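Local coordinates for protein sulfite dehydrogenase (Paracoccus pantotrophus, PDB 2XTS) that oxidises protein-bound sulfane sulfur in the Sox pathway, using a molybdenum cofactor and working with a heme-bearing cytochrome partner, at residues 246-251 and 366-371; 126-131 and 360-365; 82-87 and 101-106; 193-198 and 210-215. All blocks are in the same frame, centred on the assembly; numbering follows the deposited sequence.

Interaction 1: residues 246-251 and 366-371; sequences YTDLMP and NVYHNN. With CO (cobalt (II) ion), chain G; 2MO (molybdenum (IV)oxide), chain F.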
# COMPACT_ATOMS: atom_id res chain seq x y z
N TYR A 246 -7.13 -15.10 24.91
CA TYR A 246 -6.62 -15.93 23.80
C TYR A 246 -6.50 -17.39 24.24
O TYR A 246 -5.63 -18.14 23.82
CB TYR A 246 -5.37 -15.33 23.13
CG TYR A 246 -5.62 -13.87 22.85
CD1 TYR A 246 -6.44 -13.48 21.82
CD2 TYR A 246 -5.13 -12.90 23.71
CE1 TYR A 246 -6.72 -12.11 21.61
CE2 TYR A 246 -5.41 -11.56 23.52
CZ TYR A 246 -6.21 -11.17 22.51
OH TYR A 246 -6.50 -9.82 22.42
N THR A 247 -7.49 -17.79 25.04
CA THR A 247 -7.79 -19.18 25.35
C THR A 247 -9.26 -19.37 25.05
O THR A 247 -10.04 -18.43 25.18
CB THR A 247 -7.51 -19.52 26.82
OG1 THR A 247 -8.21 -18.59 27.66
CG2 THR A 247 -6.02 -19.44 27.12
N ASP A 248 -9.64 -20.57 24.63
CA ASP A 248 -10.89 -20.76 23.88
C ASP A 248 -11.74 -21.80 24.63
O ASP A 248 -11.47 -23.02 24.60
CB ASP A 248 -10.59 -21.27 22.47
CG ASP A 248 -9.49 -20.50 21.76
OD1 ASP A 248 -9.21 -19.35 22.15
OD2 ASP A 248 -8.89 -21.09 20.82
N LEU A 249 -12.77 -21.33 25.34
CA LEU A 249 -13.55 -22.17 26.23
C LEU A 249 -14.39 -23.15 25.41
O LEU A 249 -15.05 -22.75 24.44
CB LEU A 249 -14.43 -21.31 27.14
CG LEU A 249 -15.22 -21.99 28.25
CD1 LEU A 249 -14.29 -22.58 29.29
CD2 LEU A 249 -16.17 -21.01 28.88
N MET A 250 -14.37 -24.42 25.83
CA MET A 250 -15.01 -25.54 25.14
C MET A 250 -16.23 -26.03 25.93
O MET A 250 -16.42 -25.64 27.07
CB MET A 250 -14.00 -26.64 24.92
CG MET A 250 -12.83 -26.18 24.07
SD MET A 250 -13.24 -25.97 22.33
CE MET A 250 -13.34 -27.68 21.76
N PRO A 251 -17.05 -26.92 25.33
CA PRO A 251 -18.32 -27.32 25.97
C PRO A 251 -18.18 -27.95 27.35
O PRO A 251 -19.11 -27.80 28.15
CB PRO A 251 -18.93 -28.30 24.96
CG PRO A 251 -18.43 -27.77 23.64
CD PRO A 251 -17.01 -27.37 23.93
N ASN A 366 -16.42 -19.98 22.59
CA ASN A 366 -15.02 -19.98 22.21
C ASN A 366 -14.38 -18.60 22.19
O ASN A 366 -13.17 -18.50 22.37
CB ASN A 366 -14.86 -20.62 20.82
CG ASN A 366 -13.89 -21.77 20.80
OD1 ASN A 366 -13.81 -22.61 21.72
ND2 ASN A 366 -13.15 -21.84 19.74
N VAL A 367 -15.18 -17.58 21.87
CA VAL A 367 -14.76 -16.16 21.77
C VAL A 367 -13.91 -15.87 20.52
O VAL A 367 -14.19 -14.92 19.80
CB VAL A 367 -14.08 -15.61 23.07
CG1 VAL A 367 -13.65 -14.18 22.89
CG2 VAL A 367 -15.00 -15.73 24.30
N TYR A 368 -12.94 -16.73 20.26
CA TYR A 368 -11.91 -16.51 19.25
C TYR A 368 -12.09 -17.54 18.12
O TYR A 368 -12.87 -18.50 18.22
CB TYR A 368 -10.54 -16.68 19.91
CG TYR A 368 -10.32 -15.78 21.11
CD1 TYR A 368 -10.11 -14.41 20.94
CD2 TYR A 368 -10.34 -16.28 22.39
CE1 TYR A 368 -9.90 -13.58 22.03
CE2 TYR A 368 -10.17 -15.43 23.48
CZ TYR A 368 -9.94 -14.09 23.30
OH TYR A 368 -9.69 -13.30 24.39
N HIS A 369 -11.32 -17.36 17.05
CA HIS A 369 -11.19 -18.35 15.99
C HIS A 369 -12.49 -18.72 15.29
O HIS A 369 -12.70 -19.87 14.90
CB HIS A 369 -10.43 -19.58 16.48
CG HIS A 369 -9.04 -19.28 16.93
ND1 HIS A 369 -7.99 -19.08 16.05
CD2 HIS A 369 -8.51 -19.13 18.18
CE1 HIS A 369 -6.90 -18.78 16.74
NE2 HIS A 369 -7.18 -18.82 18.03
N ASN A 370 -13.37 -17.74 15.09
CA ASN A 370 -14.56 -17.96 14.27
C ASN A 370 -14.26 -17.80 12.79
O ASN A 370 -14.33 -16.69 12.25
CB ASN A 370 -15.68 -17.01 14.69
CG ASN A 370 -16.96 -17.29 13.95
OD1 ASN A 370 -17.01 -18.22 13.11
ND2 ASN A 370 -18.01 -16.52 14.24
N ASN A 371 -13.98 -18.92 12.14
CA ASN A 371 -13.78 -18.91 10.70
C ASN A 371 -14.98 -19.47 9.93
O ASN A 371 -14.84 -19.84 8.77
CB ASN A 371 -12.48 -19.60 10.27
CG ASN A 371 -12.43 -21.06 10.62
OD1 ASN A 371 -12.86 -21.49 11.70
ND2 ASN A 371 -11.88 -21.86 9.70
CO CO G . -5.85 -18.60 19.70
MO 2MO F . -6.29 -9.35 18.71
OT1 2MO F . -5.76 -11.06 18.58
OT2 2MO F . -7.49 -9.03 20.22
O HOH W 1 -4.47 -18.58 21.36
O HOH W 2 -12.83 -18.37 25.46
O HOH W 3 -7.39 -17.85 20.94
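Two metal centres lie at this buried contact, where the strand 248-249 and the loop beyond helix 355-362 come together beside the molybdenum active site. Tyr-246 belongs to the molybdenum pocket: its OH gives a very short hydrogen bond of 2.5 Å to OT2 of the molybdenum oxide. Behind it stands Tyr-368, a second-shell residue. The OH of Tyr-368 accepts the backbone N-H of Tyr-246 at 3.2 Å, and the bond is almost perfectly straight (177°). The ring of Tyr-368 is sandwiched: Tyr-246 CA lies over one face, 4.0 Å from the centroid as a CH-pi contact, and Val-367 CG1 covers the opposite face. The two tyrosine rings meet obliquely, planes 37° apart, with Tyr-246 CD1 3.5 Å from Tyr-368 CE1. A phenylalanine in place of Tyr-368 would remove the acceptor for Tyr-246 N and would probably leave the backbone that carries the active-site phenol less firmly placed. Asp-248 works in the outer shell of the cobalt site. Its OD1 accepts from a cobalt-bound water at 2.7 Å, while OD2 is held by Thr-259 OG1; the carboxylate thus orients a metal ligand without touching the metal. Tyr-246 O does the same for the other bound water, accepting at 2.8 Å. Glu-219 and the carbonyl of Thr-259 are further ligands of the ion. His-369, whose imidazole suits a metal of this kind, binds the cobalt through NE2 at 2.1 Å.

Interaction 2: residues 126-131 and 360-365; sequences MEWGGA and AIRGRN. With GOL (glycerol), chain J.
A type I turn from Glu-127 to Gly-130 faces the end of helix 355-362, where Gly-363 leaves the helix with a positive phi of 68°; the backbones come closest at Gly-129 and Arg-364, CA to CA 5.8 Å. Glycine suits these corners: at Gly-130 the backbone angles would jam a CB against the preceding carbonyl oxygen. Trp-128, at the second position of the turn, makes the largest single contribution to the contact. The benzo edge of its indole meets Arg-362: Trp-128 CZ2 lies 3.4 Å from Arg-362 NH1. The nitrogen lies near the ring plane, so this is contact at the rim rather than a cation over the pi face, and the two planes are 53° apart. Trp-128 NE1 is engaged by Tyr-368 O. The straight chain of Arg-362, extended from CG to NE, brings its guanidinium to His-369 O through NH1 and to Glu-155 of the cytochrome chain through a salt bridge from NE. Arg-364 bends instead at chi3 (74°), which swings its guanidinium back over the turn. Arg-364 NH2 makes a weak, strongly bent bond of 2.9 Å to Gly-129 O, and Trp-128 O lies over a face of the group. A glycerol, probably from the crystallisation liquor, also binds the group: its O2 receives Arg-364 NE at 2.9 Å and Arg-364 NH2 at 2.9 Å, while its O3 accepts Arg-364 NE at 3.1 Å. The whole is a turn packed against a helix C-terminus, here joining the molybdopterin-binding and dimerisation parts of a sulfite-oxidase-type fold.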
# COMPACT_ATOMS: atom_id res chain seq x y z
N MET A 126 -17.96 -11.84 17.87
CA MET A 126 -19.31 -11.39 18.25
C MET A 126 -20.40 -12.16 17.52
O MET A 126 -21.57 -12.05 17.86
CB MET A 126 -19.50 -9.87 18.03
CG MET A 126 -19.67 -9.41 16.59
SD MET A 126 -18.22 -9.53 15.54
CE MET A 126 -17.15 -8.24 16.25
N GLU A 127 -20.02 -12.88 16.46
CA GLU A 127 -20.94 -13.70 15.65
C GLU A 127 -20.99 -15.16 16.05
O GLU A 127 -21.68 -15.95 15.42
CB GLU A 127 -20.58 -13.59 14.16
CG GLU A 127 -20.54 -12.17 13.62
CD GLU A 127 -21.91 -11.57 13.50
OE1 GLU A 127 -22.70 -12.11 12.69
OE2 GLU A 127 -22.19 -10.54 14.18
N TRP A 128 -20.30 -15.54 17.12
CA TRP A 128 -20.32 -16.94 17.54
C TRP A 128 -21.73 -17.41 17.89
O TRP A 128 -22.08 -18.56 17.65
CB TRP A 128 -19.42 -17.18 18.76
CG TRP A 128 -18.04 -17.66 18.42
CD1 TRP A 128 -16.86 -17.06 18.77
CD2 TRP A 128 -17.70 -18.86 17.72
NE1 TRP A 128 -15.80 -17.83 18.34
CE2 TRP A 128 -16.30 -18.93 17.68
CE3 TRP A 128 -18.44 -19.88 17.12
CZ2 TRP A 128 -15.62 -19.98 17.08
CZ3 TRP A 128 -17.76 -20.92 16.53
CH2 TRP A 128 -16.37 -20.97 16.51
N GLY A 129 -22.51 -16.52 18.48
CA GLY A 129 -23.82 -16.88 19.02
C GLY A 129 -24.98 -16.43 18.17
O GLY A 129 -26.13 -16.51 18.61
N GLY A 130 -24.71 -15.95 16.95
CA GLY A 130 -25.77 -15.45 16.08
C GLY A 130 -25.27 -14.39 15.14
O GLY A 130 -24.08 -14.27 14.91
N ALA A 131 -26.19 -13.67 14.52
CA ALA A 131 -25.89 -12.58 13.59
C ALA A 131 -26.13 -11.28 14.33
O ALA A 131 -27.25 -11.01 14.77
CB ALA A 131 -26.79 -12.69 12.39
N ALA A 360 -20.81 -27.31 16.65
CA ALA A 360 -21.06 -28.71 17.03
C ALA A 360 -19.90 -29.26 17.85
O ALA A 360 -20.08 -30.15 18.68
CB ALA A 360 -21.29 -29.57 15.76
N ILE A 361 -18.69 -28.77 17.58
CA ILE A 361 -17.48 -29.19 18.28
C ILE A 361 -17.15 -28.29 19.46
O ILE A 361 -16.76 -28.77 20.52
CB ILE A 361 -16.29 -29.25 17.30
CG1 ILE A 361 -16.58 -30.28 16.20
CG2 ILE A 361 -14.99 -29.60 18.04
CD1 ILE A 361 -15.59 -30.29 15.09
N ARG A 362 -17.28 -26.98 19.27
CA ARG A 362 -16.78 -26.01 20.25
C ARG A 362 -17.82 -25.37 21.14
O ARG A 362 -17.46 -24.69 22.09
CB ARG A 362 -16.10 -24.87 19.52
CG ARG A 362 -14.93 -25.27 18.68
CD ARG A 362 -14.37 -24.08 17.98
NE ARG A 362 -13.37 -24.34 16.99
CZ ARG A 362 -12.72 -23.38 16.37
NH1 ARG A 362 -12.95 -22.10 16.70
NH2 ARG A 362 -11.89 -23.67 15.39
N GLY A 363 -19.10 -25.57 20.85
CA GLY A 363 -20.12 -24.82 21.52
C GLY A 363 -20.07 -23.37 21.11
O GLY A 363 -19.58 -23.02 20.03
N ARG A 364 -20.55 -22.51 22.00
CA ARG A 364 -20.88 -21.13 21.69
C ARG A 364 -19.95 -20.11 22.35
O ARG A 364 -20.04 -18.93 22.04
CB ARG A 364 -22.33 -20.85 22.08
CG ARG A 364 -23.28 -21.85 21.43
CD ARG A 364 -24.74 -21.58 21.69
NE ARG A 364 -25.25 -20.45 20.95
CZ ARG A 364 -25.67 -20.49 19.68
NH1 ARG A 364 -25.61 -21.62 18.98
NH2 ARG A 364 -26.16 -19.40 19.10
N ASN A 365 -19.08 -20.56 23.26
CA ASN A 365 -18.31 -19.65 24.11
C ASN A 365 -16.80 -19.63 23.82
O ASN A 365 -16.00 -19.24 24.66
CB ASN A 365 -18.61 -19.94 25.58
CG ASN A 365 -20.04 -19.57 25.98
OD1 ASN A 365 -20.79 -20.40 26.49
ND2 ASN A 365 -20.39 -18.33 25.77
C1 GOL J . -26.52 -15.66 22.75
O1 GOL J . -27.69 -15.94 23.49
C2 GOL J . -25.71 -16.89 22.37
O2 GOL J . -26.42 -17.86 21.60
C3 GOL J . -25.16 -17.55 23.62
O3 GOL J . -24.25 -18.52 23.19

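Interaction 3: residues 82-87 and 101-106; sequences LSKQDY and FTFEDL
A capping box opens the short helix 103-106, and the loop 82-87, itself turned by an ST motif at Ser-83, packs on its first turn. The polar bonds of the box are reciprocal. Thr-102 OG1 accepts Asp-105 N at 3.2 Å, and Asp-105 OD2 accepts Thr-102 N at 3.0 Å from above the carboxylate plane. Threonine and aspartate suit these positions because their short oxygens reach N-H groups that the starting helix leaves without carbonyl partners. In the loop, Ser-83 OG takes Asp-86 N at 3.0 Å. Packing between the segments is apolar. Lys-84 runs extended across Phe-103: its CG sits over one ring face, 4.0 Å from the centroid, and its CE comes 3.5 Å from CE2. The ammonium goes beyond the ring to a salt bridge with Glu-34 of the second subunit. An alanine in place of Lys-84 would strip the aliphatic cover from the Phe-103 face and would probably weaken the link between subunits. Tyr-87 has CG anti to its backbone N, which turns the ring edge toward Phe-103 N, while Leu-106 CD1 comes up obliquely to Tyr-87 CE2 at 3.6 Å; the Tyr-87 OH bonds Val-227 O. Water bridges the backbones: one molecule donates to Lys-84 O and to Tyr-87 O, at 2.6 Å and 2.7 Å, and accepts Phe-103 N.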
# COMPACT_ATOMS: atom_id res chain seq x y z
N LEU A 82 6.72 6.32 20.12
CA LEU A 82 8.05 5.80 20.45
C LEU A 82 9.01 6.17 19.31
O LEU A 82 8.97 5.61 18.22
CB LEU A 82 7.99 4.29 20.65
CG LEU A 82 9.30 3.57 21.04
CD1 LEU A 82 9.93 4.23 22.25
CD2 LEU A 82 8.99 2.09 21.29
N SER A 83 9.86 7.16 19.56
CA SER A 83 10.83 7.60 18.54
C SER A 83 11.89 6.53 18.31
O SER A 83 12.18 5.73 19.19
CB SER A 83 11.52 8.91 18.94
OG SER A 83 12.42 8.66 19.99
N LYS A 84 12.52 6.59 17.14
CA LYS A 84 13.63 5.72 16.84
C LYS A 84 14.83 6.01 17.75
O LYS A 84 15.62 5.12 18.03
CB LYS A 84 14.00 5.84 15.36
CG LYS A 84 12.99 5.20 14.42
CD LYS A 84 13.24 5.53 12.96
CE LYS A 84 12.33 4.74 12.08
NZ LYS A 84 12.41 5.13 10.65
N GLN A 85 14.94 7.24 18.23
CA GLN A 85 15.99 7.61 19.18
C GLN A 85 15.80 6.96 20.54
O GLN A 85 16.76 6.52 21.18
CB GLN A 85 16.03 9.12 19.37
CG GLN A 85 16.69 9.91 18.26
CD GLN A 85 15.81 10.26 17.09
OE1 GLN A 85 14.67 9.78 16.97
NE2 GLN A 85 16.33 11.12 16.23
N ASP A 86 14.56 6.90 21.01
CA ASP A 86 14.25 6.32 22.31
C ASP A 86 14.12 4.79 22.31
O ASP A 86 14.20 4.15 23.36
CB ASP A 86 12.94 6.93 22.82
CG ASP A 86 13.08 8.38 23.25
OD1 ASP A 86 14.23 8.87 23.40
OD2 ASP A 86 12.02 9.01 23.44
N TYR A 87 13.89 4.22 21.14
CA TYR A 87 13.67 2.80 20.99
C TYR A 87 14.87 1.97 21.47
O TYR A 87 16.01 2.29 21.18
CB TYR A 87 13.39 2.46 19.52
CG TYR A 87 13.13 1.01 19.27
CD1 TYR A 87 11.87 0.48 19.48
CD2 TYR A 87 14.13 0.15 18.87
CE1 TYR A 87 11.61 -0.85 19.30
CE2 TYR A 87 13.87 -1.19 18.68
CZ TYR A 87 12.61 -1.68 18.90
OH TYR A 87 12.41 -3.03 18.72
N PHE A 101 19.98 -3.46 21.59
CA PHE A 101 20.10 -2.88 20.26
C PHE A 101 19.38 -1.53 20.20
O PHE A 101 18.32 -1.34 20.80
CB PHE A 101 19.43 -3.76 19.19
CG PHE A 101 20.01 -5.13 19.07
CD1 PHE A 101 21.19 -5.34 18.37
CD2 PHE A 101 19.38 -6.21 19.63
CE1 PHE A 101 21.74 -6.61 18.26
CE2 PHE A 101 19.92 -7.48 19.51
CZ PHE A 101 21.09 -7.67 18.82
N THR A 102 19.99 -0.60 19.48
CA THR A 102 19.33 0.62 19.09
C THR A 102 18.65 0.41 17.73
O THR A 102 18.91 -0.56 17.03
CB THR A 102 20.33 1.76 18.94
OG1 THR A 102 21.25 1.41 17.91
CG2 THR A 102 21.11 1.96 20.23
N PHE A 103 17.80 1.35 17.33
CA PHE A 103 17.21 1.23 16.01
C PHE A 103 18.27 1.31 14.90
O PHE A 103 18.21 0.60 13.90
CB PHE A 103 16.08 2.26 15.81
CG PHE A 103 15.24 1.94 14.61
CD1 PHE A 103 14.23 0.98 14.71
CD2 PHE A 103 15.49 2.51 13.38
CE1 PHE A 103 13.49 0.63 13.62
CE2 PHE A 103 14.73 2.17 12.27
CZ PHE A 103 13.75 1.23 12.40
N GLU A 104 19.26 2.17 15.08
CA GLU A 104 20.37 2.28 14.15
C GLU A 104 21.03 0.92 13.92
O GLU A 104 21.34 0.56 12.78
CB GLU A 104 21.37 3.30 14.67
CG GLU A 104 22.62 3.42 13.86
CD GLU A 104 23.56 4.45 14.43
OE1 GLU A 104 23.62 5.57 13.88
OE2 GLU A 104 24.26 4.11 15.41
N ASP A 105 21.21 0.15 15.00
CA ASP A 105 21.79 -1.19 14.89
C ASP A 105 20.91 -2.10 14.02
O ASP A 105 21.38 -2.88 13.20
CB ASP A 105 21.92 -1.89 16.26
CG ASP A 105 22.88 -1.23 17.23
OD1 ASP A 105 23.88 -0.63 16.78
OD2 ASP A 105 22.64 -1.39 18.45
N LEU A 106 19.60 -2.04 14.28
CA LEU A 106 18.69 -2.94 13.61
C LEU A 106 18.64 -2.74 12.09
O LEU A 106 18.40 -3.68 11.35
CB LEU A 106 17.31 -2.80 14.23
CG LEU A 106 17.23 -3.31 15.68
CD1 LEU A 106 15.89 -2.98 16.27
CD2 LEU A 106 17.50 -4.81 15.83
O HOH W 4 17.32 3.49 19.16

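Interaction 4: residues 193-198 and 210-215; sequences MLAFFA and PARLVV. With MTE (phosphonic acidmono-(2-amino-5,6-dimercapto-4-oxo-3,7,8a,9,10,10a-hexahydro-4H-8-oxa-1,3,9,10-tetraaza-anthracen-7-ylmethyl)ester), chain E.
Arg-212 NH2 is gripped by two acceptors: O4' of the molybdopterin cofactor, at 3.1 Å along a nearly straight N-H (175°), and the carbonyl of Trp-223. Arg-212 NH1 adds a bond of 2.7 Å to the cofactor's phosphate oxygen O3P, so the guanidinium meets the phosphate ester edge-on with two nitrogens. An arginine fits here because its flat, positively charged end can offer paired N-H groups to a probably anionic phosphate. CG takes the crowded position between the backbone N and the carbonyl carbon (chi1 79°), and a weak bond from NE to Leu-213 O helps hold the chain's turn.

The backbone carrying this arginine is paired with 193-198 in antiparallel fashion. Met-193 with Val-214 and Ala-195 with Arg-212 are hydrogen-bonded pairs; the shortest of the four backbone bonds between the strands runs from Ala-195 N to Arg-212 O, 2.8 Å, nearly along the C=O axis. Leu-194 with Leu-213 is the non-hydrogen-bonded pair between them. On the face with Arg-212, the small Ala-195 lets its CB nest against Val-214 CG2 at 3.6 Å. Leu-194 CD1 touches Ala-211 CB at 3.9 Å, and the edge of the Phe-196 ring meets the same CB, its CD1 4.0 Å away. A water bridges Phe-196 O and Pro-210 O.

Strand 193-198 also pairs with 143-152, where Phe-196 and Phe-197 face Val-149 in a classic beta bulge. Met-193 and Val-214 pack on strand 112-119, while Leu-194 and Phe-196 lie against helix 103-106, Phe-196 meeting Phe-103 edge-to-face.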
# COMPACT_ATOMS: atom_id res chain seq x y z
N MET A 193 9.43 -12.34 11.97
CA MET A 193 10.23 -11.19 11.59
C MET A 193 10.01 -10.05 12.57
O MET A 193 8.91 -9.86 13.09
CB MET A 193 9.80 -10.75 10.17
CG MET A 193 10.36 -9.42 9.66
SD MET A 193 9.45 -8.73 8.28
CE MET A 193 9.66 -10.07 7.12
N LEU A 194 11.07 -9.28 12.83
CA LEU A 194 10.96 -7.95 13.39
C LEU A 194 10.86 -6.98 12.21
O LEU A 194 11.85 -6.74 11.51
CB LEU A 194 12.16 -7.63 14.29
CG LEU A 194 12.12 -6.30 15.03
CD1 LEU A 194 11.03 -6.32 16.11
CD2 LEU A 194 13.49 -5.94 15.59
N ALA A 195 9.66 -6.45 12.01
CA ALA A 195 9.36 -5.62 10.85
C ALA A 195 9.49 -4.16 11.19
O ALA A 195 9.06 -3.72 12.25
CB ALA A 195 7.96 -5.90 10.36
N PHE A 196 10.08 -3.40 10.28
CA PHE A 196 10.17 -1.94 10.39
C PHE A 196 9.40 -1.22 9.31
O PHE A 196 9.02 -0.05 9.50
CB PHE A 196 11.60 -1.40 10.29
CG PHE A 196 12.63 -2.28 10.87
CD1 PHE A 196 12.56 -2.65 12.22
CD2 PHE A 196 13.70 -2.74 10.10
CE1 PHE A 196 13.52 -3.49 12.77
CE2 PHE A 196 14.66 -3.57 10.66
CZ PHE A 196 14.57 -3.94 11.99
N PHE A 197 9.19 -1.88 8.19
CA PHE A 197 8.47 -1.25 7.06
C PHE A 197 7.23 -2.06 6.75
O PHE A 197 7.25 -3.28 6.84
CB PHE A 197 9.35 -1.25 5.81
CG PHE A 197 10.60 -0.47 5.95
CD1 PHE A 197 10.66 0.89 5.67
CD2 PHE A 197 11.75 -1.11 6.34
CE1 PHE A 197 11.87 1.58 5.79
CE2 PHE A 197 12.94 -0.41 6.47
CZ PHE A 197 12.99 0.92 6.18
N ALA A 198 6.15 -1.36 6.41
CA ALA A 198 4.88 -1.99 6.03
C ALA A 198 4.33 -1.19 4.87
O ALA A 198 4.14 0.03 4.96
CB ALA A 198 3.92 -2.01 7.18
N PRO A 210 8.51 2.02 16.05
CA PRO A 210 9.22 1.73 14.82
C PRO A 210 9.47 0.25 14.52
O PRO A 210 10.11 -0.05 13.52
CB PRO A 210 10.54 2.47 15.02
CG PRO A 210 10.79 2.26 16.48
CD PRO A 210 9.44 2.33 17.15
N ALA A 211 8.97 -0.67 15.34
CA ALA A 211 9.22 -2.08 15.13
C ALA A 211 8.14 -2.95 15.76
O ALA A 211 7.76 -2.74 16.91
CB ALA A 211 10.62 -2.45 15.71
N ARG A 212 7.67 -3.95 15.00
CA ARG A 212 6.70 -4.92 15.48
C ARG A 212 7.12 -6.32 15.08
O ARG A 212 7.88 -6.49 14.13
CB ARG A 212 5.29 -4.65 14.94
CG ARG A 212 5.07 -5.12 13.50
CD ARG A 212 3.66 -4.90 13.02
NE ARG A 212 2.70 -5.59 13.89
CZ ARG A 212 1.41 -5.29 13.94
NH1 ARG A 212 0.86 -4.47 13.06
NH2 ARG A 212 0.63 -5.89 14.85
N LEU A 213 6.56 -7.33 15.75
CA LEU A 213 6.63 -8.67 15.22
C LEU A 213 5.58 -8.93 14.16
O LEU A 213 4.44 -8.50 14.30
CB LEU A 213 6.47 -9.71 16.34
CG LEU A 213 7.52 -9.67 17.45
CD1 LEU A 213 7.33 -10.82 18.43
CD2 LEU A 213 8.94 -9.68 16.87
N VAL A 214 6.00 -9.67 13.15
CA VAL A 214 5.15 -10.22 12.09
C VAL A 214 5.26 -11.73 12.24
O VAL A 214 6.38 -12.29 12.23
CB VAL A 214 5.58 -9.71 10.69
CG1 VAL A 214 4.90 -10.50 9.60
CG2 VAL A 214 5.25 -8.25 10.59
N VAL A 215 4.11 -12.39 12.45
CA VAL A 215 4.05 -13.83 12.82
C VAL A 215 3.13 -14.54 11.82
O VAL A 215 1.93 -14.70 12.07
CB VAL A 215 3.53 -13.99 14.27
CG1 VAL A 215 3.73 -15.44 14.73
CG2 VAL A 215 4.21 -12.96 15.22
N1 MTE E . 1.22 -5.23 20.80
C2 MTE E . 1.27 -4.48 21.90
N2 MTE E . 2.48 -4.09 22.36
N3 MTE E . 0.16 -4.07 22.54
C4 MTE E . -1.09 -4.42 22.12
O4 MTE E . -2.07 -3.99 22.77
N5 MTE E . -2.42 -5.76 20.48
C6 MTE E . -2.27 -6.99 19.73
C7 MTE E . -1.19 -6.97 18.67
N8 MTE E . 0.04 -6.47 19.23
C9 MTE E . -1.23 -5.27 20.96
C10 MTE E . 0.03 -5.68 20.31
C1' MTE E . -3.57 -7.47 19.10
S1' MTE E . -4.79 -8.19 20.12
C2' MTE E . -3.76 -7.43 17.76
S2' MTE E . -5.14 -8.13 17.02
C3' MTE E . -2.71 -6.79 16.88
O3' MTE E . -1.64 -6.16 17.60
C4' MTE E . -3.35 -5.69 16.04
O4' MTE E . -2.36 -5.15 15.15
P MTE E . -2.72 -3.72 14.50
O1P MTE E . -4.02 -4.08 13.72
O2P MTE E . -3.03 -2.72 15.57
O3P MTE E . -1.59 -3.42 13.58
O HOH W 5 9.89 1.63 11.35

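In the fold
The four contacts fall into two touching pairs. Interactions 1 and 2, with centres 9 Å apart, meet where segment 360-365 runs straight on into 366-371: Trp-128 NE1 reaches Tyr-368 O at 3.0 Å and Arg-362 NH1 reaches His-369 O at 2.9 Å, both probable hydrogen bonds. Interactions 3 and 4, centres 13 Å apart, pack directly, with Tyr-87 OH 3.6 Å from Ala-211 CB. The active site lies between interactions 1 and 4, whose nearest atoms are about 11 Å apart: one supplies a phenol to the molybdenum oxide, the other an arginine to the pterin phosphate. Interactions 2 and 3 lie away from it, about 28 Å apart at their nearest atoms.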